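Local coordinates for histidinol-phosphatase (Listeria monocytogenes serotype 4b str. H7858, PDB 6NLR), which probably catalyses the hydrolysis of histidinol phosphate to histidinol in histidine biosynthesis, using a trinuclear metal centre, at residues A[2-7]-A[253-258]. Numbering follows the deposited sequence.
With CO (cobalt (II) ion), chain F.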
loop_
_atom_site.group_PDB
_atom_site.type_symbol
_atom_site.label_atom_id
_atom_site.label_comp_id
_atom_site.label_asym_id
_atom_site.label_seq_id
_atom_site.Cartn_x
_atom_site.Cartn_y
_atom_site.Cartn_z
ATOM N N LYS A 2 15.508 -3.757 12.711
ATOM C CA LYS A 2 14.094 -3.530 12.936
ATOM C C LYS A 2 13.608 -2.356 12.081
ATOM O O LYS A 2 13.837 -1.197 12.438
ATOM C CB LYS A 2 13.824 -3.338 14.426
ATOM C CG LYS A 2 12.355 -3.441 14.778
ATOM C CD LYS A 2 12.067 -3.750 16.239
ATOM C CE LYS A 2 10.612 -3.459 16.536
ATOM N NZ LYS A 2 10.239 -3.834 17.917
ATOM N N ARG A 3 12.891 -2.667 11.009
ATOM C CA ARG A 3 12.559 -1.702 9.946
ATOM C C ARG A 3 11.044 -1.659 9.743
ATOM O O ARG A 3 10.418 -2.737 9.624
ATOM C CB ARG A 3 13.283 -2.129 8.671
ATOM C CG ARG A 3 12.953 -1.273 7.467
ATOM C CD ARG A 3 13.798 -1.629 6.255
ATOM N NE ARG A 3 13.370 -0.787 5.142
ATOM C CZ ARG A 3 13.581 -1.052 3.858
ATOM N NH1 ARG A 3 14.252 -2.133 3.493
ATOM N NH2 ARG A 3 13.121 -0.220 2.936
ATOM N N ASP A 4 10.489 -0.454 9.645
ATOM C CA ASP A 4 9.108 -0.226 9.157
ATOM C C ASP A 4 9.231 0.442 7.785
ATOM O O ASP A 4 9.824 1.537 7.691
ATOM C CB ASP A 4 8.278 0.549 10.189
ATOM C CG ASP A 4 6.792 0.627 9.851
ATOM O OD1 ASP A 4 6.409 0.283 8.685
ATOM O OD2 ASP A 4 6.006 1.054 10.750
ATOM N N GLY A 5 8.709 -0.214 6.751
ATOM C CA GLY A 5 8.803 0.271 5.367
ATOM C C GLY A 5 7.559 1.009 4.927
ATOM O O GLY A 5 7.507 1.363 3.731
ATOM N N HIS A 6 6.585 1.272 5.811
ATOM C CA HIS A 6 5.274 1.817 5.360
ATOM C C HIS A 6 4.579 2.632 6.465
ATOM O O HIS A 6 3.826 2.052 7.285
ATOM C CB HIS A 6 4.440 0.659 4.804
ATOM C CG HIS A 6 3.246 1.076 4.015
ATOM N ND1 HIS A 6 2.634 0.216 3.126
ATOM C CD2 HIS A 6 2.522 2.211 4.011
ATOM C CE1 HIS A 6 1.586 0.817 2.597
ATOM N NE2 HIS A 6 1.494 2.045 3.120
ATOM N N THR A 7 4.765 3.955 6.459
ATOM C CA THR A 7 4.087 4.874 7.417
ATOM C C THR A 7 3.594 6.129 6.699
ATOM O O THR A 7 4.144 6.488 5.620
ATOM C CB THR A 7 5.000 5.265 8.585
ATOM O OG1 THR A 7 5.985 6.195 8.117
ATOM C CG2 THR A 7 5.655 4.053 9.205
ATOM N N PHE A 253 10.711 -9.525 1.996
ATOM C CA PHE A 253 9.592 -8.807 2.655
ATOM C C PHE A 253 10.177 -7.690 3.511
ATOM O O PHE A 253 11.208 -7.893 4.110
ATOM C CB PHE A 253 8.770 -9.766 3.518
ATOM C CG PHE A 253 7.798 -10.617 2.746
ATOM C CD1 PHE A 253 6.585 -10.089 2.322
ATOM C CD2 PHE A 253 8.107 -11.931 2.427
ATOM C CE1 PHE A 253 5.698 -10.876 1.611
ATOM C CE2 PHE A 253 7.209 -12.718 1.737
ATOM C CZ PHE A 253 6.003 -12.191 1.332
ATOM N N VAL A 254 9.513 -6.539 3.517
ATOM C CA VAL A 254 9.752 -5.452 4.499
ATOM C C VAL A 254 8.459 -5.264 5.294
ATOM O O VAL A 254 7.416 -4.995 4.667
ATOM C CB VAL A 254 10.170 -4.152 3.788
ATOM C CG1 VAL A 254 10.484 -3.052 4.794
ATOM C CG2 VAL A 254 11.329 -4.388 2.826
ATOM N N TYR A 255 8.538 -5.415 6.612
ATOM C CA TYR A 255 7.440 -5.091 7.559
ATOM C C TYR A 255 6.912 -3.694 7.255
ATOM O O TYR A 255 7.726 -2.780 7.123
ATOM C CB TYR A 255 7.913 -5.136 9.005
ATOM C CG TYR A 255 6.958 -4.497 9.991
ATOM C CD1 TYR A 255 5.807 -5.148 10.399
ATOM C CD2 TYR A 255 7.200 -3.233 10.511
ATOM C CE1 TYR A 255 4.937 -4.574 11.315
ATOM C CE2 TYR A 255 6.353 -2.646 11.441
ATOM C CZ TYR A 255 5.219 -3.333 11.859
ATOM O OH TYR A 255 4.362 -2.768 12.754
ATOM N N GLY A 256 5.598 -3.559 7.145
ATOM C CA GLY A 256 4.895 -2.273 6.969
ATOM C C GLY A 256 3.703 -2.202 7.908
ATOM O O GLY A 256 2.785 -3.034 7.731
ATOM N N SER A 257 3.730 -1.273 8.877
ATOM C CA SER A 257 2.632 -1.009 9.843
ATOM C C SER A 257 1.460 -0.324 9.132
ATOM O O SER A 257 0.336 -0.403 9.628
ATOM C CB SER A 257 3.124 -0.140 10.983
ATOM O OG SER A 257 3.536 1.154 10.513
ATOM N N ASP A 258 1.724 0.366 8.028
ATOM C CA ASP A 258 0.744 1.281 7.389
ATOM C C ASP A 258 0.213 2.281 8.434
ATOM O O ASP A 258 -0.997 2.566 8.424
ATOM C CB ASP A 258 -0.373 0.491 6.717
ATOM C CG ASP A 258 -0.755 1.063 5.368
ATOM O OD1 ASP A 258 -0.559 2.271 5.176
ATOM O OD2 ASP A 258 -1.195 0.283 4.512
HETATM CO CO CO F . -0.372 3.073 3.115
HETATM O O HOH W 1 11.250 -5.555 7.971
HETATM O O HOH W 2 -1.526 1.450 2.167
#
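The imidazole of His6 and the carboxylate of Asp258 lie side by side and point the same way, toward one shared cobalt; Asp258 CG stands 3.3 Å above the plane of the His6 ring, offset toward its rim, with the two planes 45° apart. Val254 CG1 covers one face of the Arg3 guanidinium, whose NH2 continues to a salt bridge with Asp117. The Tyr255 ring receives Ser257 N over one face, Arg3 O at its edge and the Asp4 carboxylate obliquely.

This is where the first and last strands of the barrel-like PHP fold meet: 3-7 and 253-256 each end a separate sheet, and their segment axes diverge by 65°. Consistent with this, ladder bonding between the two is sparse. Gly5 N donates to Tyr255 O (2.8 Å) in the carbonyl plane, whereas Asp258 N reaches His6 O through a weak, strongly bent bond. The backbones approach closely at two glycines: the methyl Val254 CG1 lies on Gly5 CA, and His6 CB packs against Gly256 CA.

Asp4 supplies further links between the segments. With CG anti to the backbone N (chi1 -171°), its OD1 accepts from His6 N, forming an Asx turn, and from Ser257 N at 3.1 Å; the two donors arrive from opposite faces of the carboxylate. Ser257 OG donates to Asp4 OD2 in a very short bond of 2.5 Å. This buried network lies next to the metal site, where Glu93 and His8 share the cobalt with His6 and Asp258. His6 NE2 binds the ion at 2.1 Å and Asp258 OD1 at 2.2 Å, while Asp258, which has a further polar partner in Asn224, accepts through OD2 from the cobalt-bound water at 2.6 Å.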